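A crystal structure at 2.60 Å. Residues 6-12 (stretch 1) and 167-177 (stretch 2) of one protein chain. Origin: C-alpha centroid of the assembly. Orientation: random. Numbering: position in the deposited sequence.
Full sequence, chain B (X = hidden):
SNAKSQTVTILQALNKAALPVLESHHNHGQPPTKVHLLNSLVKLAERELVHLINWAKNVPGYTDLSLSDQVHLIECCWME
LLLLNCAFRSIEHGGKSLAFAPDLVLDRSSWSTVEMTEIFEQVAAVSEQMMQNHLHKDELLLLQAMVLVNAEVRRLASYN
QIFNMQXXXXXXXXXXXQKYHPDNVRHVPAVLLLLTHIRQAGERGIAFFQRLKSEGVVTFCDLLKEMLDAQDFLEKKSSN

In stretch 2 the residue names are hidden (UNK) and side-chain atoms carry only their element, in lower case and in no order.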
# COMPACT_ATOMS: atom_id res chain seq x y z
N GLN B 6 1.46 15.00 23.39
CA GLN B 6 2.75 15.10 22.74
C GLN B 6 3.24 13.77 22.20
O GLN B 6 2.63 12.73 22.41
CB GLN B 6 3.80 15.63 23.70
CG GLN B 6 4.88 16.40 22.99
CD GLN B 6 5.93 16.87 23.90
OE1 GLN B 6 5.66 17.55 24.89
NE2 GLN B 6 7.16 16.50 23.60
N THR B 7 4.38 13.83 21.52
CA THR B 7 5.16 12.68 21.12
C THR B 7 5.41 11.79 22.34
O THR B 7 5.27 10.56 22.29
CB THR B 7 6.51 13.12 20.53
OG1 THR B 7 7.19 13.92 21.50
CG2 THR B 7 6.28 13.99 19.30
N VAL B 8 5.79 12.43 23.44
CA VAL B 8 6.12 11.73 24.67
C VAL B 8 4.90 11.06 25.28
O VAL B 8 5.00 9.94 25.80
CB VAL B 8 6.70 12.69 25.69
CG1 VAL B 8 7.24 11.92 26.87
CG2 VAL B 8 7.78 13.54 25.04
N THR B 9 3.77 11.75 25.22
CA THR B 9 2.54 11.22 25.80
C THR B 9 1.99 10.08 24.97
O THR B 9 1.54 9.08 25.50
CB THR B 9 1.48 12.30 25.94
OG1 THR B 9 1.97 13.31 26.84
CG2 THR B 9 0.22 11.72 26.53
N ILE B 10 2.05 10.24 23.65
CA ILE B 10 1.63 9.20 22.73
C ILE B 10 2.45 7.92 22.97
O ILE B 10 1.89 6.83 23.08
CB ILE B 10 1.79 9.65 21.27
CG1 ILE B 10 0.78 10.73 20.93
CG2 ILE B 10 1.61 8.48 20.30
CD1 ILE B 10 1.04 11.38 19.59
N LEU B 11 3.77 8.08 23.08
CA LEU B 11 4.66 6.93 23.21
C LEU B 11 4.49 6.18 24.52
O LEU B 11 4.51 4.95 24.54
CB LEU B 11 6.12 7.36 23.04
CG LEU B 11 6.58 7.31 21.58
CD1 LEU B 11 8.04 7.67 21.43
CD2 LEU B 11 6.28 5.95 20.96
N GLN B 12 4.34 6.92 25.61
CA GLN B 12 4.04 6.27 26.87
C GLN B 12 2.75 5.49 26.77
O GLN B 12 2.70 4.34 27.17
CB GLN B 12 3.99 7.29 28.00
CG GLN B 12 5.35 7.86 28.32
CD GLN B 12 5.31 8.93 29.39
OE1 GLN B 12 4.30 9.60 29.58
NE2 GLN B 12 6.41 9.08 30.13
N UNK B 167 -2.04 13.75 12.35
CA UNK B 167 -1.10 14.83 12.56
C UNK B 167 -0.25 14.56 13.79
O UNK B 167 0.97 14.73 13.75
c UNK B 167 -1.59 16.48 10.17
c UNK B 167 -1.82 16.16 12.66
n UNK B 167 -1.72 15.43 9.36
o UNK B 167 -0.74 17.34 9.99
c UNK B 167 -2.52 16.54 11.36
N UNK B 168 -0.89 14.13 14.87
CA UNK B 168 -0.13 13.86 16.09
C UNK B 168 0.81 12.68 15.86
O UNK B 168 1.97 12.73 16.27
o UNK B 168 -1.88 14.63 17.60
c UNK B 168 -1.04 13.54 17.28
N UNK B 169 0.33 11.64 15.18
CA UNK B 169 1.19 10.49 14.92
C UNK B 169 2.38 10.86 14.03
O UNK B 169 3.51 10.49 14.32
c UNK B 169 0.38 9.36 14.31
c UNK B 169 -1.36 7.60 14.84
c UNK B 169 -0.49 8.72 15.39
c UNK B 169 0.39 8.25 16.52
N UNK B 170 2.12 11.65 12.99
CA UNK B 170 3.18 12.10 12.09
C UNK B 170 4.29 12.86 12.84
O UNK B 170 5.47 12.62 12.59
c UNK B 170 2.74 11.26 9.22
c UNK B 170 2.60 13.00 11.01
c UNK B 170 1.36 13.33 8.88
c UNK B 170 1.85 12.30 9.89
N UNK B 171 3.90 13.74 13.75
CA UNK B 171 4.88 14.44 14.57
C UNK B 171 5.68 13.46 15.43
O UNK B 171 6.90 13.58 15.53
c UNK B 171 4.20 15.46 15.48
o UNK B 171 3.95 16.78 13.51
c UNK B 171 3.61 16.62 14.71
o UNK B 171 2.80 17.38 15.31
N UNK B 172 5.00 12.50 16.04
CA UNK B 172 5.65 11.55 16.93
C UNK B 172 6.65 10.66 16.18
O UNK B 172 7.74 10.36 16.67
c UNK B 172 4.61 10.71 17.65
N UNK B 173 6.28 10.25 14.98
CA UNK B 173 7.18 9.45 14.17
C UNK B 173 8.45 10.22 13.84
O UNK B 173 9.56 9.71 13.97
c UNK B 173 5.52 7.87 13.18
c UNK B 173 6.49 9.02 12.88
c UNK B 173 4.57 7.56 12.05
c UNK B 173 7.49 8.60 11.87
N UNK B 174 8.27 11.48 13.46
CA UNK B 174 9.38 12.32 13.08
C UNK B 174 10.34 12.59 14.24
O UNK B 174 11.57 12.51 14.08
c UNK B 174 8.24 13.42 11.16
c UNK B 174 8.87 13.65 12.52
c UNK B 174 9.99 14.65 12.43
N UNK B 175 9.78 12.89 15.40
CA UNK B 175 10.58 13.13 16.61
C UNK B 175 11.27 11.86 17.07
O UNK B 175 12.41 11.90 17.51
o UNK B 175 8.67 15.76 18.36
c UNK B 175 9.71 13.70 17.73
o UNK B 175 9.66 15.67 16.39
c UNK B 175 9.32 15.15 17.48
N UNK B 176 10.57 10.74 16.98
CA UNK B 176 11.13 9.47 17.43
C UNK B 176 12.26 9.05 16.52
O UNK B 176 13.25 8.47 16.96
o UNK B 176 9.06 8.83 18.43
c UNK B 176 10.06 8.39 17.51
c UNK B 176 10.63 7.08 18.03
N UNK B 177 12.12 9.38 15.24
CA UNK B 177 13.18 9.07 14.29
C UNK B 177 14.40 9.93 14.56
O UNK B 177 15.54 9.48 14.40
c UNK B 177 12.69 9.28 12.90

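Position 167 carries three carbons in a row, the third bonded to one oxygen and one nitrogen, and lies out of reach of stretch 1. An unbranched chain ending in an amide is Gln-167, its amide oxygen hydrogen-bonded elsewhere in the structure.

Position 168 has one carbon followed by one oxygen. Its CB points sideways, 3.8 Å from CD1 of Ile-10, and its backbone O is 3.7 Å from that same CD1. This is Ser-168; the isoleucine tip meets both its CB and its backbone.

At position 169 there are four carbons, forked at the second. CA-to-CB points away from stretch 1, yet the end of the side chain comes back nearer, and one terminal carbon packs 4.0 Å from CG2 of Ile-10. This is Leu-169, with chi1 in m and chi2 in t; the packing atom is CD2.

Position 170 shows the same four carbons with the same fork, buried but out of reach of stretch 1. It is Leu-170 and adds nothing to this contact.

Two carbons, the second holding two oxygens, form a short carboxylate at position 171. The nearest side-chain approach is its CB to CG2 of Thr-7, 4.6 Å; its backbone O comes closer, 3.8 Å from the same CG2. This is Asp-171, both carboxylate oxygens hydrogen-bonded elsewhere in the structure.

Position 172 has a single side-chain carbon. Here the backbones come closest, with its CA 4.4 Å from CA of Thr-7. CG2 of Thr-7 rests 3.5 Å from CA of 172 and 4.0 Å from its CB, and CD1 of Ile-10 lies 4.1 Å from that CB. The residue is Ala-172.

Position 173 has four carbons, forked at the first with one arm two carbons long, and points away: Ile-173.

One carbon bearing two more, turned sideways and making no contact, identifies position 174 as Val-174.

Position 175 repeats the pattern of two carbons with two oxygens on the second. It points toward stretch 1, and one carboxylate oxygen sits 3.1 Å from CG2 of Thr-7, a tight approach to a methyl rather than a hydrogen bond. It is Asp-175, the oxygen OD2.

At position 176 one carbon carries an oxygen and a carbon, and the oxygen lies 3.4 Å from CD1 of Leu-11. This is Thr-176, whose OG1 also donates to the O of Ala-172 at 2.7 Å, within its own helix.

Position 177, a lone carbon out of reach, is Ala-177.

The two helices cross almost at right angles, 93°, their axes approaching to 9.3 Å, and bury 323 Å² in all. No hydrogen bond joins them; shape does the work. Stretch 1 presents Thr-7, Ile-10 and Leu-11. The rule to read is a small residue, Ala-172, at the crossing: Ile-10 packs apolar against it and the returning tip of Leu-169, while methyls of Thr-7 and Leu-11 lie against oxygens of Asp-175 and Thr-176. Ser-168 OG is hydrogen-bonded elsewhere in the structure; Thr-7 OG1 accepts a weak bond from Gln-6 NE2.

Stretch 2, residues 167-177: QSLLDAIVDTA
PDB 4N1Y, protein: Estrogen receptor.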